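Long-range contacts in putative type VI secretion protein (Escherichia coli, PDB 6SKI), which is a phospholipase effector (Tle1) of the type VI secretion system, probably hydrolysing phospholipids of target cells, and is carried as cargo by the VgrG spike: residues 74-85 and 329-337; 352-363 and 375-383. All blocks are in the same frame, centred on the assembly; numbering follows the deposited sequence.

Contact 1 of 2, residues 74-85 and 329-337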
loop_
_atom_site.group_PDB
_atom_site.type_symbol
_atom_site.label_atom_id
_atom_site.label_comp_id
_atom_site.label_asym_id
_atom_site.label_seq_id
_atom_site.Cartn_x
_atom_site.Cartn_y
_atom_site.Cartn_z
ATOM N N ASP A 74 -14.461 -13.197 -29.572
ATOM C CA ASP A 74 -13.121 -12.646 -29.732
ATOM C C ASP A 74 -12.342 -12.696 -28.425
ATOM O O ASP A 74 -11.124 -12.883 -28.432
ATOM C CB ASP A 74 -13.204 -11.216 -30.257
ATOM C CG ASP A 74 -13.341 -11.157 -31.764
ATOM O OD1 ASP A 74 -13.228 -12.215 -32.416
ATOM O OD2 ASP A 74 -13.563 -10.051 -32.298
ATOM N N ALA A 75 -13.026 -12.534 -27.294
ATOM C CA ALA A 75 -12.343 -12.619 -26.009
ATOM C C ALA A 75 -11.860 -14.037 -25.730
ATOM O O ALA A 75 -10.738 -14.238 -25.245
ATOM C CB ALA A 75 -13.268 -12.133 -24.899
ATOM N N GLN A 76 -12.685 -15.039 -26.042
ATOM C CA GLN A 76 -12.233 -16.413 -25.876
ATOM C C GLN A 76 -11.121 -16.747 -26.859
ATOM O O GLN A 76 -10.215 -17.520 -26.530
ATOM C CB GLN A 76 -13.403 -17.380 -26.036
ATOM C CG GLN A 76 -13.008 -18.832 -25.877
ATOM C CD GLN A 76 -12.676 -19.180 -24.445
ATOM O OE1 GLN A 76 -11.561 -19.596 -24.136
ATOM N NE2 GLN A 76 -13.646 -19.012 -23.558
ATOM N N SER A 77 -11.146 -16.146 -28.049
ATOM C CA SER A 77 -10.042 -16.334 -28.979
ATOM C C SER A 77 -8.767 -15.676 -28.476
ATOM O O SER A 77 -7.679 -16.211 -28.695
ATOM C CB SER A 77 -10.410 -15.786 -30.357
ATOM O OG SER A 77 -11.643 -16.314 -30.806
ATOM N N CYS A 78 -8.878 -14.535 -27.794
ATOM C CA CYS A 78 -7.708 -13.917 -27.176
ATOM C C CYS A 78 -7.129 -14.812 -26.091
ATOM O O CYS A 78 -5.906 -14.985 -26.000
ATOM C CB CYS A 78 -8.079 -12.557 -26.587
ATOM S SG CYS A 78 -8.432 -11.257 -27.782
ATOM N N GLU A 79 -7.999 -15.385 -25.256
ATOM C CA GLU A 79 -7.532 -16.309 -24.227
ATOM C C GLU A 79 -6.842 -17.518 -24.844
ATOM O O GLU A 79 -5.780 -17.943 -24.372
ATOM C CB GLU A 79 -8.697 -16.754 -23.349
ATOM C CG GLU A 79 -8.298 -17.749 -22.278
ATOM C CD GLU A 79 -9.194 -17.693 -21.062
ATOM O OE1 GLU A 79 -8.947 -16.844 -20.179
ATOM O OE2 GLU A 79 -10.144 -18.497 -20.987
ATOM N N ASP A 80 -7.431 -18.085 -25.898
ATOM C CA ASP A 80 -6.832 -19.236 -26.567
ATOM C C ASP A 80 -5.492 -18.873 -27.197
ATOM O O ASP A 80 -4.535 -19.652 -27.130
ATOM C CB ASP A 80 -7.795 -19.768 -27.626
ATOM C CG ASP A 80 -8.835 -20.702 -27.048
ATOM O OD1 ASP A 80 -8.879 -20.848 -25.810
ATOM O OD2 ASP A 80 -9.618 -21.278 -27.830
ATOM N N PHE A 81 -5.413 -17.693 -27.812
ATOM C CA PHE A 81 -4.167 -17.207 -28.389
ATOM C C PHE A 81 -3.075 -17.138 -27.332
ATOM O O PHE A 81 -1.975 -17.673 -27.517
ATOM C CB PHE A 81 -4.416 -15.827 -29.002
ATOM C CG PHE A 81 -3.379 -15.386 -29.992
ATOM C CD1 PHE A 81 -2.276 -16.164 -30.277
ATOM C CD2 PHE A 81 -3.512 -14.169 -30.632
ATOM C CE1 PHE A 81 -1.338 -15.740 -31.187
ATOM C CE2 PHE A 81 -2.576 -13.744 -31.539
ATOM C CZ PHE A 81 -1.488 -14.526 -31.814
ATOM N N LEU A 82 -3.377 -16.503 -26.199
ATOM C CA LEU A 82 -2.377 -16.376 -25.146
ATOM C C LEU A 82 -1.979 -17.736 -24.596
ATOM O O LEU A 82 -0.797 -17.984 -24.343
ATOM C CB LEU A 82 -2.897 -15.477 -24.027
ATOM C CG LEU A 82 -1.881 -15.144 -22.937
ATOM C CD1 LEU A 82 -0.808 -14.207 -23.463
ATOM C CD2 LEU A 82 -2.584 -14.541 -21.736
ATOM N N LYS A 83 -2.948 -18.635 -24.409
ATOM C CA LYS A 83 -2.623 -19.967 -23.915
ATOM C C LYS A 83 -1.713 -20.707 -24.885
ATOM O O LYS A 83 -0.831 -21.464 -24.465
ATOM C CB LYS A 83 -3.901 -20.765 -23.669
ATOM C CG LYS A 83 -4.248 -20.936 -22.204
ATOM C CD LYS A 83 -5.700 -21.347 -22.029
ATOM C CE LYS A 83 -6.128 -21.263 -20.574
ATOM N NZ LYS A 83 -6.516 -19.880 -20.189
ATOM N N GLU A 84 -1.909 -20.502 -26.188
ATOM C CA GLU A 84 -1.114 -21.238 -27.162
ATOM C C GLU A 84 0.290 -20.657 -27.306
ATOM O O GLU A 84 1.239 -21.401 -27.575
ATOM C CB GLU A 84 -1.842 -21.297 -28.504
ATOM C CG GLU A 84 -1.472 -20.231 -29.507
ATOM C CD GLU A 84 -2.143 -20.468 -30.839
ATOM O OE1 GLU A 84 -3.340 -20.821 -30.837
ATOM O OE2 GLU A 84 -1.477 -20.304 -31.882
ATOM N N ILE A 85 0.456 -19.339 -27.146
ATOM C CA ILE A 85 1.815 -18.800 -27.177
ATOM C C ILE A 85 2.600 -19.231 -25.945
ATOM O O ILE A 85 3.763 -19.636 -26.048
ATOM C CB ILE A 85 1.829 -17.269 -27.326
ATOM C CG1 ILE A 85 0.802 -16.794 -28.342
ATOM C CG2 ILE A 85 3.210 -16.801 -27.733
ATOM C CD1 ILE A 85 0.896 -15.319 -28.612
ATOM N N SER A 329 5.524 -12.737 -20.797
ATOM C CA SER A 329 5.005 -13.109 -22.108
ATOM C C SER A 329 3.719 -12.312 -22.268
ATOM O O SER A 329 2.659 -12.732 -21.796
ATOM C CB SER A 329 4.769 -14.611 -22.207
ATOM O OG SER A 329 5.937 -15.331 -21.860
ATOM N N LEU A 330 3.808 -11.166 -22.936
ATOM C CA LEU A 330 2.777 -10.147 -22.834
ATOM C C LEU A 330 2.254 -9.759 -24.205
ATOM O O LEU A 330 3.025 -9.595 -25.150
ATOM C CB LEU A 330 3.316 -8.893 -22.136
ATOM C CG LEU A 330 4.158 -9.098 -20.881
ATOM C CD1 LEU A 330 4.828 -7.801 -20.492
ATOM C CD2 LEU A 330 3.309 -9.626 -19.740
ATOM N N PHE A 331 0.940 -9.603 -24.306
ATOM C CA PHE A 331 0.345 -8.971 -25.473
ATOM C C PHE A 331 0.475 -7.465 -25.318
ATOM O O PHE A 331 -0.094 -6.880 -24.393
ATOM C CB PHE A 331 -1.121 -9.367 -25.628
ATOM C CG PHE A 331 -1.325 -10.710 -26.254
ATOM C CD1 PHE A 331 -0.615 -11.076 -27.379
ATOM C CD2 PHE A 331 -2.241 -11.600 -25.732
ATOM C CE1 PHE A 331 -0.802 -12.308 -27.958
ATOM C CE2 PHE A 331 -2.435 -12.831 -26.314
ATOM C CZ PHE A 331 -1.714 -13.186 -27.425
ATOM N N LEU A 332 1.227 -6.837 -26.213
ATOM C CA LEU A 332 1.402 -5.396 -26.186
ATOM C C LEU A 332 0.443 -4.695 -27.129
ATOM O O LEU A 332 0.458 -3.464 -27.219
ATOM C CB LEU A 332 2.846 -5.036 -26.529
ATOM C CG LEU A 332 3.883 -5.410 -25.470
ATOM C CD1 LEU A 332 5.166 -4.634 -25.687
ATOM C CD2 LEU A 332 3.339 -5.163 -24.078
ATOM N N SER A 333 -0.386 -5.457 -27.828
ATOM C CA SER A 333 -1.521 -4.954 -28.576
ATOM C C SER A 333 -2.708 -5.846 -28.262
ATOM O O SER A 333 -2.548 -7.019 -27.919
ATOM C CB SER A 333 -1.244 -4.945 -30.082
ATOM O OG SER A 333 -2.365 -4.481 -30.809
ATOM N N CYS A 334 -3.898 -5.289 -28.366
ATOM C CA CYS A 334 -5.084 -6.107 -28.181
ATOM C C CYS A 334 -5.205 -7.059 -29.364
ATOM O O CYS A 334 -5.262 -6.605 -30.513
ATOM C CB CYS A 334 -6.328 -5.237 -28.056
ATOM S SG CYS A 334 -7.882 -6.147 -28.118
ATOM N N PRO A 335 -5.221 -8.372 -29.136
ATOM C CA PRO A 335 -5.270 -9.310 -30.259
ATOM C C PRO A 335 -6.533 -9.114 -31.079
ATOM O O PRO A 335 -7.632 -8.989 -30.538
ATOM C CB PRO A 335 -5.248 -10.679 -29.572
ATOM C CG PRO A 335 -4.631 -10.411 -28.243
ATOM C CD PRO A 335 -5.173 -9.077 -27.848
ATOM N N GLU A 336 -6.369 -9.085 -32.396
ATOM C CA GLU A 336 -7.478 -8.821 -33.301
ATOM C C GLU A 336 -7.648 -9.998 -34.244
ATOM O O GLU A 336 -6.672 -10.470 -34.832
ATOM C CB GLU A 336 -7.248 -7.531 -34.086
ATOM C CG GLU A 336 -7.940 -6.324 -33.484
ATOM C CD GLU A 336 -7.761 -5.077 -34.319
ATOM O OE1 GLU A 336 -6.810 -5.034 -35.125
ATOM O OE2 GLU A 336 -8.570 -4.139 -34.167
ATOM N N PHE A 337 -8.885 -10.461 -34.391
ATOM C CA PHE A 337 -9.202 -11.640 -35.179
ATOM C C PHE A 337 -10.156 -11.272 -36.305
ATOM O O PHE A 337 -11.022 -10.407 -36.149
ATOM C CB PHE A 337 -9.839 -12.729 -34.311
ATOM C CG PHE A 337 -9.000 -13.139 -33.138
ATOM C CD1 PHE A 337 -8.164 -14.236 -33.217
ATOM C CD2 PHE A 337 -9.048 -12.426 -31.955
ATOM C CE1 PHE A 337 -7.392 -14.611 -32.143
ATOM C CE2 PHE A 337 -8.277 -12.797 -30.881
ATOM C CZ PHE A 337 -7.448 -13.890 -30.975
#

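Contact 2 of 2, residues 352-363 and 375-383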
loop_
_atom_site.group_PDB
_atom_site.type_symbol
_atom_site.label_atom_id
_atom_site.label_comp_id
_atom_site.label_asym_id
_atom_site.label_seq_id
_atom_site.Cartn_x
_atom_site.Cartn_y
_atom_site.Cartn_z
ATOM N N TYR A 352 -2.958 -8.513 -39.251
ATOM C CA TYR A 352 -1.500 -8.497 -39.285
ATOM C C TYR A 352 -0.966 -7.098 -39.541
ATOM O O TYR A 352 0.032 -6.690 -38.940
ATOM C CB TYR A 352 -0.974 -9.456 -40.348
ATOM C CG TYR A 352 0.534 -9.544 -40.343
ATOM C CD1 TYR A 352 1.198 -10.286 -39.381
ATOM C CD2 TYR A 352 1.293 -8.864 -41.282
ATOM C CE1 TYR A 352 2.571 -10.363 -39.364
ATOM C CE2 TYR A 352 2.670 -8.934 -41.272
ATOM C CZ TYR A 352 3.302 -9.687 -40.310
ATOM O OH TYR A 352 4.675 -9.766 -40.286
ATOM N N ARG A 353 -1.609 -6.351 -40.435
ATOM C CA ARG A 353 -1.164 -4.992 -40.712
ATOM C C ARG A 353 -1.336 -4.108 -39.487
ATOM O O ARG A 353 -0.463 -3.288 -39.175
ATOM C CB ARG A 353 -1.939 -4.434 -41.902
ATOM C CG ARG A 353 -1.510 -5.023 -43.231
ATOM C CD ARG A 353 -2.203 -4.339 -44.392
ATOM N NE ARG A 353 -2.447 -5.277 -45.483
ATOM C CZ ARG A 353 -3.617 -5.858 -45.718
ATOM N NH1 ARG A 353 -4.655 -5.598 -44.935
ATOM N NH2 ARG A 353 -3.752 -6.700 -46.732
ATOM N N LYS A 354 -2.437 -4.291 -38.757
ATOM C CA LYS A 354 -2.649 -3.532 -37.532
ATOM C C LYS A 354 -1.607 -3.890 -36.481
ATOM O O LYS A 354 -1.052 -3.007 -35.817
ATOM C CB LYS A 354 -4.059 -3.788 -37.003
ATOM C CG LYS A 354 -4.368 -3.090 -35.695
ATOM C CD LYS A 354 -4.248 -1.586 -35.835
ATOM C CE LYS A 354 -4.919 -0.876 -34.674
ATOM N NZ LYS A 354 -6.233 -1.489 -34.343
ATOM N N ALA A 355 -1.323 -5.183 -36.320
ATOM C CA ALA A 355 -0.338 -5.602 -35.332
ATOM C C ALA A 355 1.052 -5.093 -35.685
ATOM O O ALA A 355 1.814 -4.696 -34.800
ATOM C CB ALA A 355 -0.338 -7.124 -35.204
ATOM N N GLU A 356 1.403 -5.087 -36.970
ATOM C CA GLU A 356 2.712 -4.579 -37.362
ATOM C C GLU A 356 2.796 -3.070 -37.173
ATOM O O GLU A 356 3.848 -2.545 -36.787
ATOM C CB GLU A 356 3.017 -4.965 -38.806
ATOM C CG GLU A 356 3.598 -6.355 -38.948
ATOM C CD GLU A 356 5.109 -6.347 -39.024
ATOM O OE1 GLU A 356 5.667 -5.444 -39.683
ATOM O OE2 GLU A 356 5.742 -7.240 -38.423
ATOM N N GLN A 357 1.696 -2.357 -37.424
ATOM C CA GLN A 357 1.669 -0.931 -37.118
ATOM C C GLN A 357 1.887 -0.690 -35.632
ATOM O O GLN A 357 2.658 0.196 -35.244
ATOM C CB GLN A 357 0.343 -0.322 -37.568
ATOM C CG GLN A 357 0.392 0.324 -38.934
ATOM C CD GLN A 357 -0.647 1.410 -39.094
ATOM O OE1 GLN A 357 -1.657 1.423 -38.391
ATOM N NE2 GLN A 357 -0.407 2.329 -40.021
ATOM N N VAL A 358 1.224 -1.478 -34.783
ATOM C CA VAL A 358 1.395 -1.320 -33.341
ATOM C C VAL A 358 2.824 -1.651 -32.929
ATOM O O VAL A 358 3.399 -0.991 -32.056
ATOM C CB VAL A 358 0.372 -2.177 -32.576
ATOM C CG1 VAL A 358 0.585 -2.038 -31.083
ATOM C CG2 VAL A 358 -1.035 -1.756 -32.936
ATOM N N ARG A 359 3.425 -2.668 -33.547
ATOM C CA ARG A 359 4.792 -3.035 -33.190
ATOM C C ARG A 359 5.777 -1.940 -33.575
ATOM O O ARG A 359 6.689 -1.618 -32.805
ATOM C CB ARG A 359 5.190 -4.348 -33.858
ATOM C CG ARG A 359 6.408 -4.994 -33.227
ATOM C CD ARG A 359 6.940 -6.120 -34.078
ATOM N NE ARG A 359 6.828 -5.813 -35.499
ATOM C CZ ARG A 359 7.764 -5.183 -36.203
ATOM N NH1 ARG A 359 8.886 -4.792 -35.620
ATOM N NH2 ARG A 359 7.575 -4.944 -37.491
ATOM N N LYS A 360 5.606 -1.349 -34.756
ATOM C CA LYS A 360 6.495 -0.271 -35.163
ATOM C C LYS A 360 6.223 1.015 -34.399
ATOM O O LYS A 360 7.113 1.868 -34.312
ATOM C CB LYS A 360 6.372 -0.018 -36.665
ATOM C CG LYS A 360 6.628 -1.242 -37.520
ATOM C CD LYS A 360 6.587 -0.901 -38.996
ATOM C CE LYS A 360 5.773 -1.920 -39.769
ATOM N NZ LYS A 360 6.545 -3.166 -40.011
ATOM N N MET A 361 5.025 1.167 -33.836
ATOM C CA MET A 361 4.768 2.289 -32.942
ATOM C C MET A 361 5.432 2.076 -31.592
ATOM O O MET A 361 5.960 3.023 -30.998
ATOM C CB MET A 361 3.263 2.477 -32.765
ATOM C CG MET A 361 2.871 3.716 -31.984
ATOM S SD MET A 361 2.640 3.365 -30.231
ATOM C CE MET A 361 1.137 2.396 -30.267
ATOM N N LEU A 362 5.413 0.840 -31.095
ATOM C CA LEU A 362 6.001 0.546 -29.796
ATOM C C LEU A 362 7.520 0.541 -29.857
ATOM O O LEU A 362 8.179 0.837 -28.855
ATOM C CB LEU A 362 5.487 -0.799 -29.294
ATOM C CG LEU A 362 4.019 -0.796 -28.881
ATOM C CD1 LEU A 362 3.634 -2.139 -28.324
ATOM C CD2 LEU A 362 3.740 0.302 -27.877
ATOM N N MET A 363 8.091 0.215 -31.016
ATOM C CA MET A 363 9.537 0.226 -31.169
ATOM C C MET A 363 10.107 1.633 -31.226
ATOM O O MET A 363 11.325 1.798 -31.108
ATOM C CB MET A 363 9.936 -0.539 -32.430
ATOM C CG MET A 363 10.014 -2.039 -32.242
ATOM S SD MET A 363 10.436 -2.898 -33.766
ATOM C CE MET A 363 11.963 -2.075 -34.203
ATOM N N GLY A 375 14.130 -7.794 -24.340
ATOM C CA GLY A 375 13.297 -8.917 -24.707
ATOM C C GLY A 375 13.064 -8.855 -26.198
ATOM O O GLY A 375 13.528 -7.937 -26.876
ATOM N N LYS A 376 12.350 -9.846 -26.717
ATOM C CA LYS A 376 12.046 -9.912 -28.139
ATOM C C LYS A 376 10.613 -9.445 -28.371
ATOM O O LYS A 376 9.678 -9.934 -27.726
ATOM C CB LYS A 376 12.279 -11.321 -28.688
ATOM C CG LYS A 376 11.422 -12.415 -28.079
ATOM C CD LYS A 376 11.613 -13.734 -28.810
ATOM C CE LYS A 376 11.497 -13.556 -30.314
ATOM N NZ LYS A 376 10.714 -14.651 -30.948
ATOM N N LEU A 377 10.458 -8.469 -29.262
ATOM C CA LEU A 377 9.160 -7.936 -29.651
ATOM C C LEU A 377 8.815 -8.454 -31.041
ATOM O O LEU A 377 9.573 -8.243 -31.992
ATOM C CB LEU A 377 9.172 -6.408 -29.630
ATOM C CG LEU A 377 7.821 -5.713 -29.757
ATOM C CD1 LEU A 377 6.964 -6.008 -28.548
ATOM C CD2 LEU A 377 8.010 -4.221 -29.928
ATOM N N THR A 378 7.673 -9.125 -31.155
ATOM C CA THR A 378 7.285 -9.801 -32.381
ATOM C C THR A 378 5.801 -9.544 -32.606
ATOM O O THR A 378 5.098 -9.089 -31.709
ATOM C CB THR A 378 7.590 -11.306 -32.280
ATOM O OG1 THR A 378 8.963 -11.482 -31.912
ATOM C CG2 THR A 378 7.370 -12.015 -33.606
ATOM N N THR A 379 5.332 -9.794 -33.824
ATOM C CA THR A 379 3.906 -9.923 -34.089
ATOM C C THR A 379 3.587 -11.405 -34.211
ATOM O O THR A 379 4.157 -12.100 -35.059
ATOM C CB THR A 379 3.480 -9.182 -35.356
ATOM O OG1 THR A 379 3.674 -10.034 -36.490
ATOM C CG2 THR A 379 4.274 -7.914 -35.535
ATOM N N LYS A 380 2.687 -11.881 -33.364
ATOM C CA LYS A 380 2.314 -13.284 -33.322
ATOM C C LYS A 380 0.991 -13.479 -34.042
ATOM O O LYS A 380 0.045 -12.703 -33.847
ATOM C CB LYS A 380 2.220 -13.781 -31.881
ATOM C CG LYS A 380 3.563 -13.855 -31.191
ATOM C CD LYS A 380 4.060 -15.275 -31.091
ATOM C CE LYS A 380 5.444 -15.323 -30.483
ATOM N NZ LYS A 380 6.338 -16.254 -31.219
ATOM N N ILE A 381 0.941 -14.512 -34.880
ATOM C CA ILE A 381 -0.208 -14.824 -35.717
ATOM C C ILE A 381 -0.795 -16.151 -35.261
ATOM O O ILE A 381 -0.061 -17.120 -35.033
ATOM C CB ILE A 381 0.177 -14.892 -37.204
ATOM C CG1 ILE A 381 0.970 -13.656 -37.614
ATOM C CG2 ILE A 381 -1.063 -15.023 -38.064
ATOM C CD1 ILE A 381 1.464 -13.716 -39.034
ATOM N N ARG A 382 -2.113 -16.187 -35.124
ATOM C CA ARG A 382 -2.874 -17.399 -34.877
ATOM C C ARG A 382 -3.769 -17.642 -36.082
ATOM O O ARG A 382 -4.404 -16.712 -36.577
ATOM C CB ARG A 382 -3.717 -17.256 -33.612
ATOM C CG ARG A 382 -4.402 -18.519 -33.156
ATOM C CD ARG A 382 -4.923 -18.345 -31.749
ATOM N NE ARG A 382 -5.934 -19.336 -31.403
ATOM C CZ ARG A 382 -7.240 -19.127 -31.505
ATOM N NH1 ARG A 382 -7.691 -17.965 -31.950
ATOM N NH2 ARG A 382 -8.095 -20.080 -31.165
ATOM N N SER A 383 -3.799 -18.876 -36.570
ATOM C CA SER A 383 -4.701 -19.254 -37.649
ATOM C C SER A 383 -5.410 -20.541 -37.264
ATOM O O SER A 383 -4.759 -21.568 -37.045
ATOM C CB SER A 383 -3.947 -19.425 -38.966
ATOM O OG SER A 383 -2.751 -20.160 -38.775
#

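Contact 1 of 2, residues 74-85 and 329-337
Three phenylalanines, Phe81 from the helix and Phe331 and Phe337 from the broken strand, carry the contact between residues 74-85 and 329-337, a worked example of a helix held on a sheet without any hydrogen bond between the two segments. The aromatic contacts centre on Phe81. With CG anti to the backbone N (chi1 -162°), its ring is turned toward both strand phenylalanines, which meet it from different directions. Phe331 CZ sits over one face of it, 3.8 Å from Phe81 CG and displaced toward the rim. The two ring planes are 52° apart, neither stacked nor edge-to-face. Phe337 CZ approaches the same ring obliquely at Phe81 CD2, 4.0 Å away.

Aliphatic carbon atoms pack against the strand rings as well. Leu82 CB reaches Phe331 CE2 at 3.5 Å, while Ile85 CD1 meets CE1 and CZ, so the far rim of this ring is held from two neighbouring turns of the helix. Pro335 CG, from the same segment, lies over the centre of one Phe331 face. Ser77 makes a CH-pi contact: its CB stands 3.6 Å from the centroid of the Phe337 ring, nearly on the ring normal, while its OG turns back to bond the carbonyl O of Lys73.

Sulfur contributes differently. Cys78 SG lies at the edge of the Phe337 ring, in its plane and 4.8 Å from its centroid, and also touches Pro335 CB.

Antiparallel in sense to strand 329-331, the helix covers one face of a three-stranded sheet. Phe406 of strand 398-409 meets the Phe331 ring edge-to-face, Arg382 of strand 376-386 touches Ser77, Phe81 and Phe337, and Phe522 of strand 521-523 packs on the helix at Ala75 and Glu79.

Contact 2 of 2, residues 352-363 and 375-383
Thr379 is the hub of the contact between residues 352-363 and 375-383, where strand 376-383 runs back almost antiparallel (170°) beneath the helix that precedes it, the two axes coming within 8.4 Å. The close-packed part is a row of strand side chains turned to the helix. At Thr379, chi1 of 86° sets the two branches toward different turns of the helix: OG1 reaches the Tyr352 ring, CG2 Glu356 and Arg359. CG2 lies at the edge of the Arg359 guanidinium, near its plane and 3.3 Å from Arg359 NE, and it also meets the Glu356 carboxylate. Ala355 lets the backbones come together here, its CA 6.2 Å from that of Thr379.

On one flank Tyr352, its CG anti to the backbone N (chi1 -176°), swings its ring down to Ile381, whose CD1 lies 3.5 Å from Tyr352 CD1. Glu356 CG covers the rim of one face of this ring. On the other flank Leu377 CD2 is 3.7 Å from Arg359 CG, the arginine being used for its aliphatic stem. Buried Leu362 backs the same methyl, and Leu377 also touches Leu332 and Val405 of the sheet.

The solvent side is looser. Met363, an exposed residue, merely brings CG to 3.8 Å from Leu377 CD2. Charged groups gather along this side: Arg359 NH2 gives Glu356 OE1 a bent, weak hydrogen bond of 2.9 Å within a salt bridge.

No hydrogen bond crosses between the segments. Cohesion between them comes mainly from van der Waals packing of methyl, methylene and ring groups, with some polar atoms lying against methyls, while the charges pair along the helix itself; the pairing with Arg359 probably offsets part of the Glu356 charge.

Contacts 1 and 2, centred 12 Å apart, hold helices 72-85 and 350-362 on opposite faces of one antiparallel sheet, in the strand order 328-341, 398-409, 376-386. Strand 376-383 serves both: Leu377, Thr379 and Ile381 face the helix of contact 2, whereas Lys380 and Arg382 meet that of contact 1. A salt bridge joins them directly, Arg382 NE lying 3.0 Å from Glu84 OE1. Neither contact includes Ser197, Asp245 or His310, the probable catalytic triad of the alpha/beta-hydrolase fold. Contacts 1 and 2 are centred about 27 Å and 31 Å from the centre of the chain, so this three-stranded sheet, with one helix on each face, is a peripheral part of the protein.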